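Local coordinates for phosphoenolpyruvate-protein phosphotransferase (Acinetobacter sp., PDB 3CI6) that probably transfers phosphate from phosphoenolpyruvate to a histidine of a partner protein in the sugar phosphotransferase system, this piece being its GAF domain, at residues Y48-L59 against G71-V82. Sequence-based numbering, arbitrary orientation. Where two conformers were deposited one is given.
Sequences YLLDERNQRYLL and GHVSLQLSEGLV. With P4G (1-ethoxy-2-(2-ethoxyethoxy)ethane), chain F.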
loop_
_atom_site.group_PDB
_atom_site.type_symbol
_atom_site.label_atom_id
_atom_site.label_comp_id
_atom_site.label_asym_id
_atom_site.label_seq_id
_atom_site.Cartn_x
_atom_site.Cartn_y
_atom_site.Cartn_z
ATOM N N TYR B 48 -7.773 -13.482 -4.450
ATOM C CA TYR B 48 -7.176 -14.804 -4.567
ATOM C C TYR B 48 -5.716 -14.660 -4.213
ATOM O O TYR B 48 -4.977 -13.850 -4.816
ATOM C CB TYR B 48 -7.327 -15.326 -6.032
ATOM C CG TYR B 48 -8.729 -15.548 -6.468
ATOM C CD1 TYR B 48 -9.450 -14.489 -6.974
ATOM C CD2 TYR B 48 -9.360 -16.795 -6.388
ATOM C CE1 TYR B 48 -10.762 -14.625 -7.377
ATOM C CE2 TYR B 48 -10.674 -16.915 -6.787
ATOM C CZ TYR B 48 -11.352 -15.824 -7.276
ATOM O OH TYR B 48 -12.703 -15.885 -7.688
ATOM N N LEU B 49 -5.224 -15.468 -3.289
ATOM C CA LEU B 49 -3.816 -15.401 -2.921
ATOM C C LEU B 49 -3.056 -16.576 -3.490
ATOM O O LEU B 49 -3.572 -17.709 -3.559
ATOM C CB LEU B 49 -3.618 -15.376 -1.399
ATOM C CG LEU B 49 -4.141 -14.122 -0.703
ATOM C CD1 LEU B 49 -3.629 -14.168 0.741
ATOM C CD2 LEU B 49 -3.714 -12.855 -1.457
ATOM N N LEU B 50 -1.851 -16.336 -3.961
ATOM C CA LEU B 50 -1.020 -17.414 -4.465
ATOM C C LEU B 50 -0.533 -18.267 -3.283
ATOM O O LEU B 50 0.171 -17.766 -2.413
ATOM C CB LEU B 50 0.130 -16.821 -5.302
ATOM C CG LEU B 50 0.717 -17.711 -6.406
ATOM C CD1 LEU B 50 1.724 -16.948 -7.279
ATOM C CD2 LEU B 50 1.326 -18.950 -5.751
ATOM N N ASP B 51 -0.880 -19.569 -3.294
ATOM C CA ASP B 51 -0.586 -20.573 -2.302
ATOM C C ASP B 51 0.577 -21.338 -2.904
ATOM O O ASP B 51 0.398 -22.218 -3.749
ATOM C CB ASP B 51 -1.817 -21.449 -2.103
ATOM C CG ASP B 51 -1.565 -22.591 -1.161
ATOM O OD1 ASP B 51 -0.394 -22.731 -0.707
ATOM O OD2 ASP B 51 -2.548 -23.274 -0.846
ATOM N N GLU B 52 1.792 -21.017 -2.502
ATOM C CA GLU B 52 2.927 -21.610 -3.182
ATOM C C GLU B 52 3.124 -23.077 -2.780
ATOM O O GLU B 52 3.690 -23.840 -3.542
ATOM C CB GLU B 52 4.188 -20.798 -2.924
ATOM C CG GLU B 52 5.128 -20.763 -4.100
ATOM C CD GLU B 52 6.014 -19.533 -4.094
ATOM O OE1 GLU B 52 6.271 -18.985 -2.993
ATOM O OE2 GLU B 52 6.438 -19.126 -5.193
ATOM N N ARG B 53 2.650 -23.462 -1.606
ATOM C CA ARG B 53 2.703 -24.860 -1.210
ATOM C C ARG B 53 1.894 -25.778 -2.129
ATOM O O ARG B 53 2.344 -26.852 -2.536
ATOM C CB ARG B 53 2.110 -24.933 0.178
ATOM C CG ARG B 53 2.851 -25.652 1.070
ATOM C CD ARG B 53 2.240 -25.557 2.470
ATOM N NE ARG B 53 2.082 -26.903 2.964
ATOM C CZ ARG B 53 2.161 -27.277 4.231
ATOM N NH1 ARG B 53 2.385 -26.397 5.195
ATOM N NH2 ARG B 53 1.996 -28.546 4.524
ATOM N N ASN B 54 0.695 -25.317 -2.484
ATOM C CA ASN B 54 -0.206 -26.065 -3.358
ATOM C C ASN B 54 -0.197 -25.610 -4.817
ATOM O O ASN B 54 -0.963 -26.110 -5.626
ATOM C CB ASN B 54 -1.625 -25.999 -2.773
ATOM C CG ASN B 54 -1.724 -26.765 -1.448
ATOM O OD1 ASN B 54 -1.572 -27.974 -1.448
ATOM N ND2 ASN B 54 -1.939 -26.064 -0.337
ATOM N N GLN B 55 0.673 -24.657 -5.140
ATOM C CA GLN B 55 0.842 -24.154 -6.502
ATOM C C GLN B 55 -0.481 -23.787 -7.169
ATOM O O GLN B 55 -0.872 -24.341 -8.215
ATOM C CB GLN B 55 1.627 -25.163 -7.340
ATOM C CG GLN B 55 3.107 -25.189 -6.921
ATOM C CD GLN B 55 3.827 -23.869 -7.177
ATOM O OE1 GLN B 55 3.973 -23.448 -8.328
ATOM N NE2 GLN B 55 4.254 -23.195 -6.111
ATOM N N ARG B 56 -1.214 -22.905 -6.508
ATOM C CA ARG B 56 -2.515 -22.530 -6.970
ATOM C C ARG B 56 -2.847 -21.169 -6.375
ATOM O O ARG B 56 -2.236 -20.742 -5.402
ATOM C CB ARG B 56 -3.566 -23.538 -6.484
ATOM C CG ARG B 56 -3.697 -23.559 -4.974
ATOM C CD ARG B 56 -4.722 -24.522 -4.403
ATOM N NE ARG B 56 -4.783 -24.379 -2.943
ATOM C CZ ARG B 56 -5.665 -25.017 -2.173
ATOM N NH1 ARG B 56 -5.641 -24.868 -0.845
ATOM N NH2 ARG B 56 -6.577 -25.804 -2.734
ATOM N N TYR B 57 -3.856 -20.523 -6.928
ATOM C CA TYR B 57 -4.470 -19.342 -6.294
ATOM C C TYR B 57 -5.662 -19.807 -5.485
ATOM O O TYR B 57 -6.490 -20.580 -6.011
ATOM C CB TYR B 57 -4.921 -18.329 -7.336
ATOM C CG TYR B 57 -3.796 -17.656 -8.108
ATOM C CD1 TYR B 57 -3.054 -16.649 -7.544
ATOM C CD2 TYR B 57 -3.529 -17.998 -9.424
ATOM C CE1 TYR B 57 -2.033 -16.031 -8.235
ATOM C CE2 TYR B 57 -2.521 -17.365 -10.120
ATOM C CZ TYR B 57 -1.795 -16.372 -9.526
ATOM O OH TYR B 57 -0.779 -15.739 -10.205
ATOM N N LEU B 58 -5.793 -19.358 -4.257
ATOM C CA LEU B 58 -6.919 -19.732 -3.410
ATOM C C LEU B 58 -7.769 -18.517 -3.104
ATOM O O LEU B 58 -7.250 -17.475 -2.726
ATOM C CB LEU B 58 -6.428 -20.349 -2.094
ATOM C CG LEU B 58 -7.465 -20.902 -1.119
ATOM C CD1 LEU B 58 -8.240 -22.090 -1.745
ATOM C CD2 LEU B 58 -6.772 -21.276 0.188
ATOM N N LEU B 59 -9.097 -18.660 -3.236
ATOM C CA LEU B 59 -10.007 -17.582 -2.879
ATOM C C LEU B 59 -9.954 -17.387 -1.375
ATOM O O LEU B 59 -10.215 -18.333 -0.623
ATOM C CB LEU B 59 -11.425 -17.958 -3.302
ATOM C CG LEU B 59 -12.498 -16.958 -2.939
ATOM C CD1 LEU B 59 -12.325 -15.592 -3.585
ATOM C CD2 LEU B 59 -13.860 -17.558 -3.320
ATOM N N GLY B 71 -11.894 -19.994 0.828
ATOM C CA GLY B 71 -11.014 -21.048 1.312
ATOM C C GLY B 71 -11.138 -22.384 0.610
ATOM O O GLY B 71 -10.394 -23.332 0.937
ATOM N N HIS B 72 -12.027 -22.463 -0.379
ATOM C CA HIS B 72 -12.431 -23.727 -0.991
ATOM C C HIS B 72 -12.582 -23.693 -2.515
ATOM O O HIS B 72 -13.037 -24.677 -3.123
ATOM C CB HIS B 72 -13.735 -24.181 -0.340
ATOM C CG HIS B 72 -13.612 -24.411 1.133
ATOM N ND1 HIS B 72 -12.906 -25.475 1.654
ATOM C CD2 HIS B 72 -14.111 -23.734 2.194
ATOM C CE1 HIS B 72 -12.970 -25.433 2.972
ATOM N NE2 HIS B 72 -13.695 -24.391 3.325
ATOM N N VAL B 73 -12.293 -22.549 -3.121
ATOM C CA VAL B 73 -12.198 -22.442 -4.573
ATOM C C VAL B 73 -10.777 -22.046 -4.944
ATOM O O VAL B 73 -10.225 -21.097 -4.380
ATOM C CB VAL B 73 -13.164 -21.366 -5.090
ATOM C CG1 VAL B 73 -12.797 -20.946 -6.565
ATOM C CG2 VAL B 73 -14.596 -21.858 -4.938
ATOM N N SER B 74 -10.179 -22.801 -5.859
ATOM C CA SER B 74 -8.830 -22.503 -6.289
ATOM C C SER B 74 -8.698 -22.564 -7.785
ATOM O O SER B 74 -9.551 -23.128 -8.490
ATOM C CB SER B 74 -7.825 -23.406 -5.657
ATOM O OG SER B 74 -8.044 -24.730 -6.083
ATOM N N LEU B 75 -7.628 -21.954 -8.251
ATOM C CA LEU B 75 -7.293 -21.862 -9.657
ATOM C C LEU B 75 -5.847 -22.242 -9.871
ATOM O O LEU B 75 -4.987 -21.876 -9.073
ATOM C CB LEU B 75 -7.485 -20.426 -10.165
ATOM C CG LEU B 75 -8.901 -19.853 -10.053
ATOM C CD1 LEU B 75 -9.005 -18.346 -10.144
ATOM C CD2 LEU B 75 -9.747 -20.516 -11.145
ATOM N N GLN B 76 -5.542 -22.944 -10.960
ATOM C CA GLN B 76 -4.142 -23.187 -11.239
ATOM C C GLN B 76 -3.458 -21.894 -11.686
ATOM O O GLN B 76 -4.102 -20.924 -12.065
ATOM C CB GLN B 76 -3.961 -24.251 -12.303
ATOM C CG GLN B 76 -4.541 -25.602 -11.897
ATOM C CD GLN B 76 -3.858 -26.186 -10.666
ATOM O OE1 GLN B 76 -2.671 -26.537 -10.699
ATOM N NE2 GLN B 76 -4.612 -26.304 -9.575
ATOM N N LEU B 77 -2.137 -21.882 -11.619
ATOM C CA LEU B 77 -1.372 -20.663 -11.811
ATOM C C LEU B 77 -1.497 -20.074 -13.221
ATOM O O LEU B 77 -1.412 -18.877 -13.387
ATOM C CB LEU B 77 0.088 -20.892 -11.432
ATOM C CG LEU B 77 0.300 -21.119 -9.936
ATOM C CD1 LEU B 77 1.780 -21.238 -9.690
ATOM C CD2 LEU B 77 -0.281 -20.009 -9.059
ATOM N N SER B 78 -1.749 -20.911 -14.209
ATOM C CA SER B 78 -1.919 -20.427 -15.582
ATOM C C SER B 78 -3.371 -20.394 -16.015
ATOM O O SER B 78 -3.662 -20.291 -17.208
ATOM C CB SER B 78 -1.127 -21.329 -16.529
ATOM O OG SER B 78 -1.586 -22.672 -16.461
ATOM N N GLU B 79 -4.300 -20.465 -15.059
ATOM C CA GLU B 79 -5.693 -20.743 -15.381
ATOM C C GLU B 79 -6.514 -19.487 -15.549
ATOM O O GLU B 79 -6.701 -18.725 -14.588
ATOM C CB GLU B 79 -6.325 -21.634 -14.302
ATOM C CG GLU B 79 -7.744 -22.029 -14.605
ATOM C CD GLU B 79 -8.306 -23.086 -13.662
ATOM O OE1 GLU B 79 -7.607 -23.530 -12.733
ATOM O OE2 GLU B 79 -9.457 -23.535 -13.903
ATOM N N GLY B 80 -7.038 -19.305 -16.767
ATOM C CA GLY B 80 -8.049 -18.304 -16.999
ATOM C C GLY B 80 -7.570 -16.865 -16.840
ATOM O O GLY B 80 -6.372 -16.577 -16.893
ATOM N N LEU B 81 -8.525 -15.954 -16.710
ATOM C CA LEU B 81 -8.171 -14.534 -16.567
ATOM C C LEU B 81 -7.397 -14.219 -15.294
ATOM O O LEU B 81 -6.494 -13.366 -15.321
ATOM C CB LEU B 81 -9.401 -13.630 -16.682
ATOM C CG LEU B 81 -10.089 -13.611 -18.039
ATOM C CD1 LEU B 81 -11.492 -12.993 -17.922
ATOM C CD2 LEU B 81 -9.143 -12.875 -19.044
ATOM N N VAL B 82 -7.713 -14.878 -14.172
ATOM C CA VAL B 82 -6.945 -14.649 -12.956
ATOM C C VAL B 82 -5.489 -15.084 -13.162
ATOM O O VAL B 82 -4.529 -14.360 -12.807
ATOM C CB VAL B 82 -7.581 -15.369 -11.720
ATOM C CG1 VAL B 82 -6.653 -15.360 -10.528
ATOM C CG2 VAL B 82 -8.990 -14.782 -11.405
HETATM C C8 P4G F . 0.382 -18.140 5.222
HETATM C C7 P4G F . -0.125 -16.734 4.961
HETATM O O4 P4G F . -0.158 -16.507 3.564
HETATM C C6 P4G F . -1.108 -17.370 2.997
HETATM C C5 P4G F . -1.432 -17.245 1.535
HETATM O O3 P4G F . -2.210 -18.340 0.960
HETATM C C4 P4G F . -2.694 -19.262 1.888
HETATM C C3 P4G F . -3.443 -20.270 1.113
HETATM O O2 P4G F . -3.578 -21.414 1.941
HETATM C C2 P4G F . -4.448 -21.153 3.023
HETATM C C1 P4G F . -3.986 -22.098 4.127
HETATM O O HOH W 1 -1.888 -27.235 -8.171
HETATM O O HOH W 2 -0.755 -24.455 -10.739
HETATM O O HOH W 3 -0.383 -16.720 -12.764
#
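Tyr57 and Leu75 form an antiparallel hydrogen-bonded pair, Tyr57 N donating to Leu75 O at 2.8 Å and Leu75 N returning a bond to Tyr57 O. Leu59 repeats the exchange with two different residues: its N reaches Val73 O at 2.9 Å, almost straight (175° at the hydrogen), while its O takes Gly71 N, which comes tilted from the carbonyl plane. Apolar contacts gather round the Tyr57 ring: Leu77 CD2 lies over one face in a CH-pi contact 3.9 Å from the centroid, and Val82 CG1 comes in obliquely from the other side. The same Leu77 methyl also packs on Leu50 CG at 3.6 Å. Leu75 CD1 lies over a face of the Tyr48 ring, 4.0 Å from CE2. Beside the Leu58–Ser74 pair, Arg56 stretches past Ser74, its CD 3.5 Å from Ser74 CB; with CG set between the backbone N and the carbonyl carbon (chi1 64°) and the chain extended to NE, its guanidinium rests one face on Leu58 CD1, and NE makes a salt bridge to Asp51 OD2, which lies in the guanidinium plane. Asn54 ND2 grips that same oxygen from the same face of the carboxylate, tying down the turn, where Gln55 and Arg56 form a G1 bulge opposite Asp51. Water completes the link: one molecule joins Gln55 O to Gln76 OE1 and Leu77 N, and another accepts from Tyr57 OH at 2.8 Å and donates to Leu77 O, holding the phenol at its edge. Leu49, Asp51 and Leu58 line the bound polyether's pocket, with Leu58 CD2 3.6 Å from its C3. Within this chain, strand 74-76 is an outer strand of the antiparallel GAF sheet, next to 56-63; helix 80-88 follows, its Val82 also touching Val131 and Val133 of strand 127-136.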